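Bitiscetin (Bitis arietans, PDB 1JWI) binds von Willebrand factor and induces its A1 domain to interact with platelet GPIbalpha, resulting in platelet aggregation. Local coordinates at residues A[96-101]-A[112-117]. Sequence-based numbering, arbitrary orientation.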
ATOM      1  N   GLU A  96       4.368   7.785   2.436  1.00 21.29           N
ATOM      2  CA  GLU A  96       4.864   7.595   1.077  1.00 20.44           C
ATOM      3  C   GLU A  96       3.959   6.590   0.355  1.00 18.65           C
ATOM      4  O   GLU A  96       4.083   5.381   0.551  1.00 17.80           O
ATOM      5  CB  GLU A  96       6.304   7.073   1.113  1.00 23.41           C
ATOM      6  CG  GLU A  96       7.065   7.256  -0.193  1.00 28.11           C
ATOM      7  CD  GLU A  96       8.474   6.697  -0.128  1.00 31.86           C
ATOM      8  OE1 GLU A  96       9.286   7.033  -1.017  1.00 34.61           O
ATOM      9  OE2 GLU A  96       8.770   5.915   0.805  1.00 33.47           O
ATOM     10  N   PRO A  97       3.019   7.083  -0.469  1.00 17.19           N
ATOM     11  CA  PRO A  97       2.114   6.193  -1.201  1.00 17.29           C
ATOM     12  C   PRO A  97       2.889   5.254  -2.116  1.00 17.62           C
ATOM     13  O   PRO A  97       3.874   5.655  -2.739  1.00 18.49           O
ATOM     14  CB  PRO A  97       1.237   7.163  -1.989  1.00 16.19           C
ATOM     15  CG  PRO A  97       1.190   8.375  -1.084  1.00 16.41           C
ATOM     16  CD  PRO A  97       2.636   8.493  -0.661  1.00 16.32           C
ATOM     17  N   THR A  98       2.441   4.005  -2.191  1.00 15.64           N
ATOM     18  CA  THR A  98       3.088   3.001  -3.030  1.00 16.09           C
ATOM     19  C   THR A  98       2.008   2.459  -3.971  1.00 16.78           C
ATOM     20  O   THR A  98       1.288   1.521  -3.622  1.00 18.27           O
ATOM     21  CB  THR A  98       3.659   1.853  -2.156  1.00 15.87           C
ATOM     22  OG1 THR A  98       2.663   1.435  -1.204  1.00 14.40           O
ATOM     23  CG2 THR A  98       4.910   2.320  -1.413  1.00 16.01           C
ATOM     24  N   LYS A  99       1.895   3.050  -5.158  1.00 16.54           N
ATOM     25  CA  LYS A  99       0.847   2.643  -6.093  1.00 17.14           C
ATOM     26  C   LYS A  99       1.304   1.955  -7.372  1.00 15.81           C
ATOM     27  O   LYS A  99       0.475   1.529  -8.174  1.00 15.83           O
ATOM     28  CB  LYS A  99      -0.018   3.868  -6.427  1.00 17.93           C
ATOM     29  CG  LYS A  99      -0.533   4.554  -5.161  1.00 19.80           C
ATOM     30  CD  LYS A  99      -1.274   5.840  -5.434  1.00 22.34           C
ATOM     31  CE  LYS A  99      -2.701   5.583  -5.867  1.00 24.81           C
ATOM     32  NZ  LYS A  99      -3.411   6.876  -6.034  1.00 30.14           N
ATOM     33  N   CYS A 100       2.615   1.841  -7.551  1.00 15.24           N
ATOM     34  CA  CYS A 100       3.188   1.191  -8.726  1.00 14.81           C
ATOM     35  C   CYS A 100       3.826  -0.138  -8.306  1.00 15.78           C
ATOM     36  O   CYS A 100       4.359  -0.254  -7.199  1.00 16.31           O
ATOM     37  CB  CYS A 100       4.237   2.100  -9.383  1.00 15.41           C
ATOM     38  SG  CYS A 100       3.492   3.530 -10.237  1.00 15.89           S
ATOM     39  N   PHE A 101       3.786  -1.127  -9.195  1.00 14.67           N
ATOM     40  CA  PHE A 101       4.340  -2.442  -8.890  1.00 13.92           C
ATOM     41  C   PHE A 101       5.563  -2.855  -9.690  1.00 13.55           C
ATOM     42  O   PHE A 101       5.739  -2.465 -10.846  1.00 13.96           O
ATOM     43  CB  PHE A 101       3.261  -3.517  -9.036  1.00 13.48           C
ATOM     44  CG  PHE A 101       2.171  -3.418  -8.004  1.00 15.46           C
ATOM     45  CD1 PHE A 101       1.171  -2.451  -8.123  1.00 15.68           C
ATOM     46  CD2 PHE A 101       2.155  -4.272  -6.896  1.00 14.12           C
ATOM     47  CE1 PHE A 101       0.168  -2.334  -7.148  1.00 14.92           C
ATOM     48  CE2 PHE A 101       1.163  -4.164  -5.918  1.00 13.84           C
ATOM     49  CZ  PHE A 101       0.170  -3.197  -6.042  1.00 16.13           C
ATOM     50  N   TRP A 112       5.534  -9.963  -6.816  1.00 19.10           N
ATOM     51  CA  TRP A 112       5.331  -8.542  -7.081  1.00 18.10           C
ATOM     52  C   TRP A 112       5.195  -7.741  -5.786  1.00 17.99           C
ATOM     53  O   TRP A 112       4.630  -8.225  -4.807  1.00 17.73           O
ATOM     54  CB  TRP A 112       4.090  -8.338  -7.953  1.00 16.57           C
ATOM     55  CG  TRP A 112       4.100  -9.156  -9.222  1.00 16.47           C
ATOM     56  CD1 TRP A 112       5.190  -9.726  -9.828  1.00 15.57           C
ATOM     57  CD2 TRP A 112       2.975  -9.451 -10.062  1.00 16.24           C
ATOM     58  NE1 TRP A 112       4.807 -10.356 -10.992  1.00 17.18           N
ATOM     59  CE2 TRP A 112       3.456 -10.204 -11.159  1.00 15.31           C
ATOM     60  CE3 TRP A 112       1.608  -9.152  -9.995  1.00 17.39           C
ATOM     61  CZ2 TRP A 112       2.616 -10.664 -12.182  1.00 15.74           C
ATOM     62  CZ3 TRP A 112       0.767  -9.608 -11.017  1.00 16.10           C
ATOM     63  CH2 TRP A 112       1.278 -10.356 -12.093  1.00 16.41           C
ATOM     64  N   THR A 113       5.708  -6.513  -5.788  1.00 17.89           N
ATOM     65  CA  THR A 113       5.652  -5.659  -4.605  1.00 17.75           C
ATOM     66  C   THR A 113       5.254  -4.223  -4.966  1.00 16.37           C
ATOM     67  O   THR A 113       5.554  -3.750  -6.062  1.00 15.47           O
ATOM     68  CB  THR A 113       7.029  -5.656  -3.876  1.00 18.49           C
ATOM     69  OG1 THR A 113       6.915  -4.974  -2.618  1.00 19.52           O
ATOM     70  CG2 THR A 113       8.086  -4.980  -4.728  1.00 17.99           C
ATOM     71  N   ASP A 114       4.566  -3.546  -4.047  1.00 15.49           N
ATOM     72  CA  ASP A 114       4.136  -2.165  -4.263  1.00 16.46           C
ATOM     73  C   ASP A 114       5.275  -1.220  -3.905  1.00 17.83           C
ATOM     74  O   ASP A 114       5.885  -1.352  -2.848  1.00 18.52           O
ATOM     75  CB  ASP A 114       2.904  -1.842  -3.411  1.00 15.55           C
ATOM     76  CG  ASP A 114       3.139  -2.081  -1.938  1.00 16.11           C
ATOM     77  OD1 ASP A 114       2.979  -1.122  -1.147  1.00 17.17           O
ATOM     78  OD2 ASP A 114       3.487  -3.220  -1.573  1.00 15.24           O
ATOM     79  N   LEU A 115       5.541  -0.258  -4.783  1.00 17.68           N
ATOM     80  CA  LEU A 115       6.638   0.689  -4.592  1.00 17.66           C
ATOM     81  C   LEU A 115       6.256   2.125  -4.930  1.00 17.88           C
ATOM     82  O   LEU A 115       5.248   2.371  -5.587  1.00 17.01           O
ATOM     83  CB  LEU A 115       7.811   0.287  -5.492  1.00 16.11           C
ATOM     84  CG  LEU A 115       8.387  -1.119  -5.323  1.00 15.26           C
ATOM     85  CD1 LEU A 115       9.191  -1.512  -6.560  1.00 16.12           C
ATOM     86  CD2 LEU A 115       9.251  -1.142  -4.075  1.00 15.00           C
ATOM     87  N   PRO A 116       7.071   3.097  -4.482  1.00 19.21           N
ATOM     88  CA  PRO A 116       6.791   4.507  -4.772  1.00 19.61           C
ATOM     89  C   PRO A 116       6.970   4.683  -6.277  1.00 19.09           C
ATOM     90  O   PRO A 116       8.021   4.349  -6.815  1.00 18.23           O
ATOM     91  CB  PRO A 116       7.871   5.250  -3.983  1.00 19.84           C
ATOM     92  CG  PRO A 116       8.195   4.302  -2.858  1.00 19.83           C
ATOM     93  CD  PRO A 116       8.214   2.970  -3.563  1.00 19.45           C
ATOM     94  N   CYS A 117       5.952   5.197  -6.953  1.00 19.90           N
ATOM     95  CA  CYS A 117       6.017   5.386  -8.396  1.00 19.34           C
ATOM     96  C   CYS A 117       7.162   6.298  -8.835  1.00 21.30           C
ATOM     97  O   CYS A 117       7.614   6.223  -9.976  1.00 20.59           O
ATOM     98  CB  CYS A 117       4.705   5.967  -8.907  1.00 17.51           C
ATOM     99  SG  CYS A 117       3.243   4.891  -8.759  1.00 16.62           S
TER
HETATM  100  O   HOH W   1       3.415   5.821  -5.472  1.00 15.13           O
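D114 OD1 accepts from T98 OG1 at 2.6 Å through its anti lone pair, the one pointing away from OD2. T98 OG1 and D114 CG each stand between their own backbone N and carbonyl carbon (chi1 47° and 57°). A polar side chain of the partner subunit also bonds to D114 OD1. Next to this pair, C100 and L115 form an antiparallel hydrogen-bonded pair: L115 N reaches C100 O at 2.7 Å, whereas the return bond from C100 N to L115 O, at 3.3 Å, is weak. One water accepts from K99 N and C117 N and donates to P97 O, bridging the two segments. C100, the residue paired with L115, is also disulfide-bonded to C117 (chi3 97°). D114 CA lies over the phenyl ring of F101 toward its rim, 4.2 Å from the centroid. T98 CG2 packs against P116 CD at 4.0 Å, and the carboxylate end of E96 rests on P116 CG. The disulfide thus fixes the hairpin of this C-type lectin-like domain covalently; C100 and L115 point to one face of the sheet, F101 and D114 to the other, which meets side chains of the other chain in the snaclec heterodimer.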